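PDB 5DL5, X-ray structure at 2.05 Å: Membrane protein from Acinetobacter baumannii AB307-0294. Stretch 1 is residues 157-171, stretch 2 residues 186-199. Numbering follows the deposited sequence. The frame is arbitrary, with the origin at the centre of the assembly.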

# COMPACT_ATOMS: atom_id res chain seq x y z
N ILE A 157 13.09 23.76 -0.41
CA ILE A 157 12.18 24.69 -1.20
C ILE A 157 10.78 24.52 -0.71
O ILE A 157 10.27 23.38 -0.60
CB ILE A 157 12.30 24.41 -2.68
CG1 ILE A 157 13.71 24.76 -3.13
CG2 ILE A 157 11.29 25.22 -3.49
CD1 ILE A 157 14.39 23.59 -3.75
N LYS A 158 10.14 25.64 -0.33
CA LYS A 158 8.85 25.57 0.29
C LYS A 158 7.91 24.76 -0.65
O LYS A 158 8.00 24.89 -1.87
CB LYS A 158 8.25 26.99 0.47
CG LYS A 158 8.97 27.90 1.45
CD LYS A 158 8.46 27.78 2.91
CE LYS A 158 9.40 26.96 3.81
NZ LYS A 158 8.63 26.40 4.94
N ASN A 159 7.11 23.88 -0.04
CA ASN A 159 6.08 23.12 -0.72
C ASN A 159 6.60 22.09 -1.71
O ASN A 159 5.78 21.52 -2.45
CB ASN A 159 5.15 24.04 -1.51
CG ASN A 159 4.72 25.26 -0.72
OD1 ASN A 159 4.87 26.41 -1.21
ND2 ASN A 159 4.14 25.03 0.46
N LEU A 160 7.93 21.92 -1.74
CA LEU A 160 8.56 20.89 -2.49
C LEU A 160 9.28 19.92 -1.57
O LEU A 160 10.17 20.37 -0.82
CB LEU A 160 9.57 21.51 -3.43
CG LEU A 160 10.37 20.40 -4.19
CD1 LEU A 160 9.58 19.86 -5.41
CD2 LEU A 160 11.58 21.04 -4.65
N GLU A 161 8.97 18.63 -1.72
CA GLU A 161 9.68 17.58 -1.06
C GLU A 161 10.45 16.71 -2.05
O GLU A 161 9.88 16.29 -3.06
CB GLU A 161 8.74 16.68 -0.27
CG GLU A 161 9.48 15.63 0.55
CD GLU A 161 8.53 14.70 1.30
OE1 GLU A 161 7.80 13.91 0.65
OE2 GLU A 161 8.44 14.80 2.54
N VAL A 162 11.74 16.57 -1.82
CA VAL A 162 12.62 15.75 -2.64
C VAL A 162 13.16 14.65 -1.76
O VAL A 162 13.59 14.90 -0.60
CB VAL A 162 13.76 16.58 -3.29
CG1 VAL A 162 14.70 15.67 -3.99
CG2 VAL A 162 13.29 17.66 -4.25
N VAL A 163 13.20 13.44 -2.30
CA VAL A 163 13.73 12.29 -1.61
C VAL A 163 14.75 11.56 -2.45
O VAL A 163 14.70 11.60 -3.67
CB VAL A 163 12.60 11.31 -1.19
CG1 VAL A 163 11.62 12.05 -0.29
CG2 VAL A 163 11.76 10.80 -2.36
N ALA A 164 15.69 10.93 -1.75
CA ALA A 164 16.62 9.98 -2.31
C ALA A 164 16.94 8.92 -1.28
O ALA A 164 17.16 9.25 -0.11
CB ALA A 164 17.94 10.69 -2.77
N GLY A 165 16.98 7.65 -1.68
CA GLY A 165 17.21 6.59 -0.70
C GLY A 165 17.84 5.41 -1.31
O GLY A 165 17.93 5.21 -2.49
N LYS A 166 18.34 4.59 -0.46
CA LYS A 166 18.86 3.30 -0.81
C LYS A 166 18.47 2.27 0.26
O LYS A 166 18.78 2.46 1.41
CB LYS A 166 20.36 3.33 -0.86
CG LYS A 166 20.84 1.92 -1.20
CD LYS A 166 22.28 1.81 -1.64
CE LYS A 166 23.17 2.01 -0.50
NZ LYS A 166 24.53 1.75 -1.04
N PHE A 167 17.85 1.18 -0.14
CA PHE A 167 17.36 0.11 0.81
C PHE A 167 17.92 -1.19 0.47
O PHE A 167 18.01 -1.54 -0.73
CB PHE A 167 15.82 0.14 0.75
CG PHE A 167 15.30 1.44 1.28
CD1 PHE A 167 15.26 1.66 2.68
CD2 PHE A 167 15.05 2.51 0.41
CE1 PHE A 167 14.90 2.88 3.20
CE2 PHE A 167 14.68 3.75 0.95
CZ PHE A 167 14.62 3.93 2.34
N THR A 168 18.33 -1.94 1.50
CA THR A 168 18.87 -3.27 1.28
C THR A 168 18.11 -4.38 2.02
O THR A 168 18.50 -5.53 1.90
CB THR A 168 20.39 -3.41 1.78
OG1 THR A 168 20.38 -2.92 3.11
CG2 THR A 168 21.32 -2.55 0.87
N LYS A 169 17.08 -4.07 2.77
CA LYS A 169 16.28 -5.14 3.36
C LYS A 169 14.83 -4.76 3.24
O LYS A 169 14.51 -3.56 3.35
CB LYS A 169 16.59 -5.38 4.86
CG LYS A 169 18.10 -5.88 5.10
CD LYS A 169 18.19 -6.26 6.61
CE LYS A 169 19.56 -6.81 6.94
NZ LYS A 169 19.32 -7.27 8.37
N ASP A 170 14.00 -5.77 3.11
CA ASP A 170 12.54 -5.58 3.07
C ASP A 170 11.92 -6.65 3.91
O ASP A 170 12.19 -7.79 3.69
CB ASP A 170 12.10 -5.65 1.61
CG ASP A 170 10.54 -5.66 1.44
OD1 ASP A 170 9.83 -5.23 2.34
OD2 ASP A 170 10.08 -6.15 0.42
N GLN A 171 11.19 -6.26 4.94
CA GLN A 171 10.57 -7.25 5.86
C GLN A 171 9.02 -7.08 5.80
O GLN A 171 8.47 -6.15 6.38
CB GLN A 171 11.05 -7.01 7.33
CG GLN A 171 10.48 -8.13 8.26
CD GLN A 171 10.99 -8.11 9.75
OE1 GLN A 171 11.46 -7.15 10.22
NE2 GLN A 171 10.79 -9.13 10.43
N GLY A 186 14.65 -12.06 -0.32
CA GLY A 186 15.27 -10.82 0.24
C GLY A 186 15.43 -9.71 -0.77
O GLY A 186 15.34 -9.97 -1.93
N LEU A 187 15.58 -8.46 -0.34
CA LEU A 187 15.96 -7.37 -1.24
C LEU A 187 17.48 -7.36 -1.52
O LEU A 187 18.32 -7.45 -0.57
CB LEU A 187 15.54 -6.10 -0.52
CG LEU A 187 15.70 -4.82 -1.35
CD1 LEU A 187 15.15 -4.78 -2.81
CD2 LEU A 187 15.22 -3.65 -0.53
N ASP A 188 17.88 -7.12 -2.74
CA ASP A 188 19.31 -6.86 -3.06
C ASP A 188 19.59 -5.31 -2.81
O ASP A 188 20.13 -4.96 -1.81
CB ASP A 188 19.63 -7.32 -4.50
CG ASP A 188 21.17 -7.23 -4.84
OD1 ASP A 188 21.94 -6.65 -4.06
OD2 ASP A 188 21.60 -7.69 -5.93
N ARG A 189 19.12 -4.39 -3.66
CA ARG A 189 19.44 -2.95 -3.48
C ARG A 189 18.34 -2.23 -4.22
O ARG A 189 18.31 -2.26 -5.48
CB ARG A 189 20.81 -2.58 -4.13
CG ARG A 189 21.27 -1.13 -3.93
CD ARG A 189 22.53 -0.74 -4.66
NE ARG A 189 22.26 -0.79 -6.10
CZ ARG A 189 23.20 -0.94 -7.03
NH1 ARG A 189 24.50 -0.99 -6.70
NH2 ARG A 189 22.87 -1.08 -8.29
N ALA A 190 17.58 -1.48 -3.50
CA ALA A 190 16.63 -0.57 -4.10
C ALA A 190 17.04 0.91 -3.95
O ALA A 190 17.18 1.37 -2.82
CB ALA A 190 15.25 -0.80 -3.47
N ILE A 191 17.25 1.63 -5.06
CA ILE A 191 17.61 3.01 -5.05
C ILE A 191 16.31 3.74 -5.48
O ILE A 191 15.72 3.36 -6.51
CB ILE A 191 18.74 3.33 -6.04
CG1 ILE A 191 20.18 2.71 -5.75
CG2 ILE A 191 18.96 4.81 -6.20
CD1 ILE A 191 20.29 2.30 -4.40
N VAL A 192 15.95 4.79 -4.77
CA VAL A 192 14.73 5.53 -5.00
C VAL A 192 15.01 7.02 -5.02
O VAL A 192 15.96 7.52 -4.38
CB VAL A 192 13.59 5.25 -3.97
CG1 VAL A 192 13.13 3.84 -4.09
CG2 VAL A 192 13.96 5.59 -2.54
N TRP A 193 14.24 7.76 -5.81
CA TRP A 193 14.34 9.21 -5.81
C TRP A 193 13.01 9.74 -6.26
O TRP A 193 12.18 8.99 -6.88
CB TRP A 193 15.52 9.68 -6.75
CG TRP A 193 15.32 9.22 -8.21
CD1 TRP A 193 14.73 9.97 -9.25
CD2 TRP A 193 15.60 7.92 -8.79
NE1 TRP A 193 14.59 9.21 -10.34
CE2 TRP A 193 15.07 7.94 -10.09
CE3 TRP A 193 16.11 6.71 -8.27
CZ2 TRP A 193 15.17 6.82 -10.98
CZ3 TRP A 193 16.17 5.61 -9.07
CH2 TRP A 193 15.73 5.66 -10.45
N GLY A 194 12.75 11.03 -6.01
CA GLY A 194 11.56 11.64 -6.56
C GLY A 194 11.28 13.02 -5.94
O GLY A 194 11.99 13.49 -5.09
N ALA A 195 10.18 13.59 -6.32
CA ALA A 195 9.84 14.90 -5.86
C ALA A 195 8.33 15.02 -5.93
O ALA A 195 7.67 14.42 -6.80
CB ALA A 195 10.47 15.97 -6.73
N LYS A 196 7.80 15.86 -5.07
CA LYS A 196 6.38 16.12 -4.96
C LYS A 196 6.29 17.62 -4.76
O LYS A 196 7.04 18.20 -3.96
CB LYS A 196 5.86 15.43 -3.72
CG LYS A 196 4.40 15.65 -3.49
CD LYS A 196 3.91 14.95 -2.22
CE LYS A 196 4.98 14.27 -1.36
NZ LYS A 196 4.60 14.27 0.09
N TYR A 197 5.34 18.25 -5.44
CA TYR A 197 5.21 19.69 -5.40
C TYR A 197 3.73 20.12 -5.31
O TYR A 197 2.87 19.61 -6.09
CB TYR A 197 5.85 20.27 -6.60
CG TYR A 197 5.92 21.81 -6.56
CD1 TYR A 197 6.59 22.44 -5.50
CD2 TYR A 197 5.30 22.60 -7.53
CE1 TYR A 197 6.67 23.83 -5.42
CE2 TYR A 197 5.31 24.00 -7.43
CZ TYR A 197 6.01 24.58 -6.41
OH TYR A 197 6.11 25.88 -6.25
N LYS A 198 3.46 21.04 -4.39
CA LYS A 198 2.15 21.70 -4.30
C LYS A 198 2.28 23.05 -5.02
O LYS A 198 2.95 23.98 -4.53
CB LYS A 198 1.79 21.88 -2.81
CG LYS A 198 0.35 22.40 -2.64
CD LYS A 198 0.11 22.80 -1.19
CE LYS A 198 -1.26 23.39 -1.14
NZ LYS A 198 -1.67 23.65 0.22
N PHE A 199 1.64 23.17 -6.18
CA PHE A 199 1.67 24.39 -7.02
C PHE A 199 0.81 25.48 -6.40
O PHE A 199 1.22 26.60 -6.30
CB PHE A 199 1.17 24.13 -8.43
CG PHE A 199 2.06 23.26 -9.25
CD1 PHE A 199 1.96 21.93 -9.21
CD2 PHE A 199 3.04 23.81 -10.07
CE1 PHE A 199 2.79 21.14 -9.98
CE2 PHE A 199 3.87 23.04 -10.82
CZ PHE A 199 3.73 21.69 -10.79

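The most unusual feature of this contact is the presence of two glycines, one on each strand and not paired with each other, at positions where a CB would point to the face that carries Phe167 and Val192. Gly194 adopts backbone angles of 168°/-176°, at which a CB would be jammed against the carbonyl O of the preceding residue, so the conformation by itself calls for glycine. At Gly165 the restriction comes from the neighbours: an ideal CB would lie 3.2 Å from Val192 CG2 and only 2.9 Å from Phe167 CE2, a clash with the ring. The ring of Phe167 (chi1 -64°, m) occupies the space thus left free, and its edge meets Val192, with CE2 of Phe167 4.0 Å from CG2 of Val192.

The two strands, 160-171 and the one that includes 190-199, run antiparallel, with 177° between their axes and a closest approach of 4.6 Å. Backbone hydrogen bonds hold them together in reciprocal pairs. Phe167 N donates to Ala190 O and Ala190 N to Phe167 O, each at 2.8 Å. Gly165 N reaches Val192 O at 2.9 Å, and Val192 N returns to Gly165 O at 3.0 Å. The pattern repeats further along: Val163 N to Gly194 O 3.0 Å and Gly194 N to Val163 O 3.1 Å; Glu161 N to Lys196 O 3.0 Å and Lys196 N to Glu161 O 2.9 Å. Between these pairs the CA atoms draw closer, to 4.2 Å for Ala164 CA and Trp193 CA, and CA-H...O contacts supplement the ladder; in one, Ala195 CA lies 3.1 Å from Glu161 O.

Beyond the ladder, a type II turn from Ile157 to Leu160, closed by Leu160 N to Ile157 O at 3.0 Å, leads into the first strand. Asn159, with a positive phi of 68°, uses its carbonyl O to accept a hydrogen bond from Lys198 N at 3.1 Å. At the other end the pairing breaks down: Thr168 O and Leu187 O are 3.1 Å apart, but both are acceptors and cannot bond. Leu187 instead packs its side chain against the first stretch, Leu187 CD2 lying 4.0 Å from Phe167 CB. It is buried along with Phe167, Ala190 and Val192, apolar residues suited to a position shielded from solvent.

On the same face as Phe167, Ala190 and Val192, Glu161 and Lys196 form a salt bridge, OE1 of Glu161 lying 3.3 Å from NZ of Lys196, although the accompanying hydrogen bond is weak. Glu161 is t at chi1 and chi2; Lys196 is t at chi1 and chi2 but turns at chi3 (5°), and its NZ comes to the carboxylate.

The face bearing Leu160, Val162, Ala164 and Lys166 is more open. Leu160 CB touches the edge of the Tyr197 ring, 3.7 Å from CD1 of Tyr197, while Val162 CG2 rests 4.1 Å from Ala195 CB. Lys166 makes a tight contact with Ile191, CG of Lys166 lying 3.3 Å from CD1 of Ile191. Trp193 lies on the surface, its end leading away from the first stretch. In all, 1007 Å² is buried between the stretches, both sides summed.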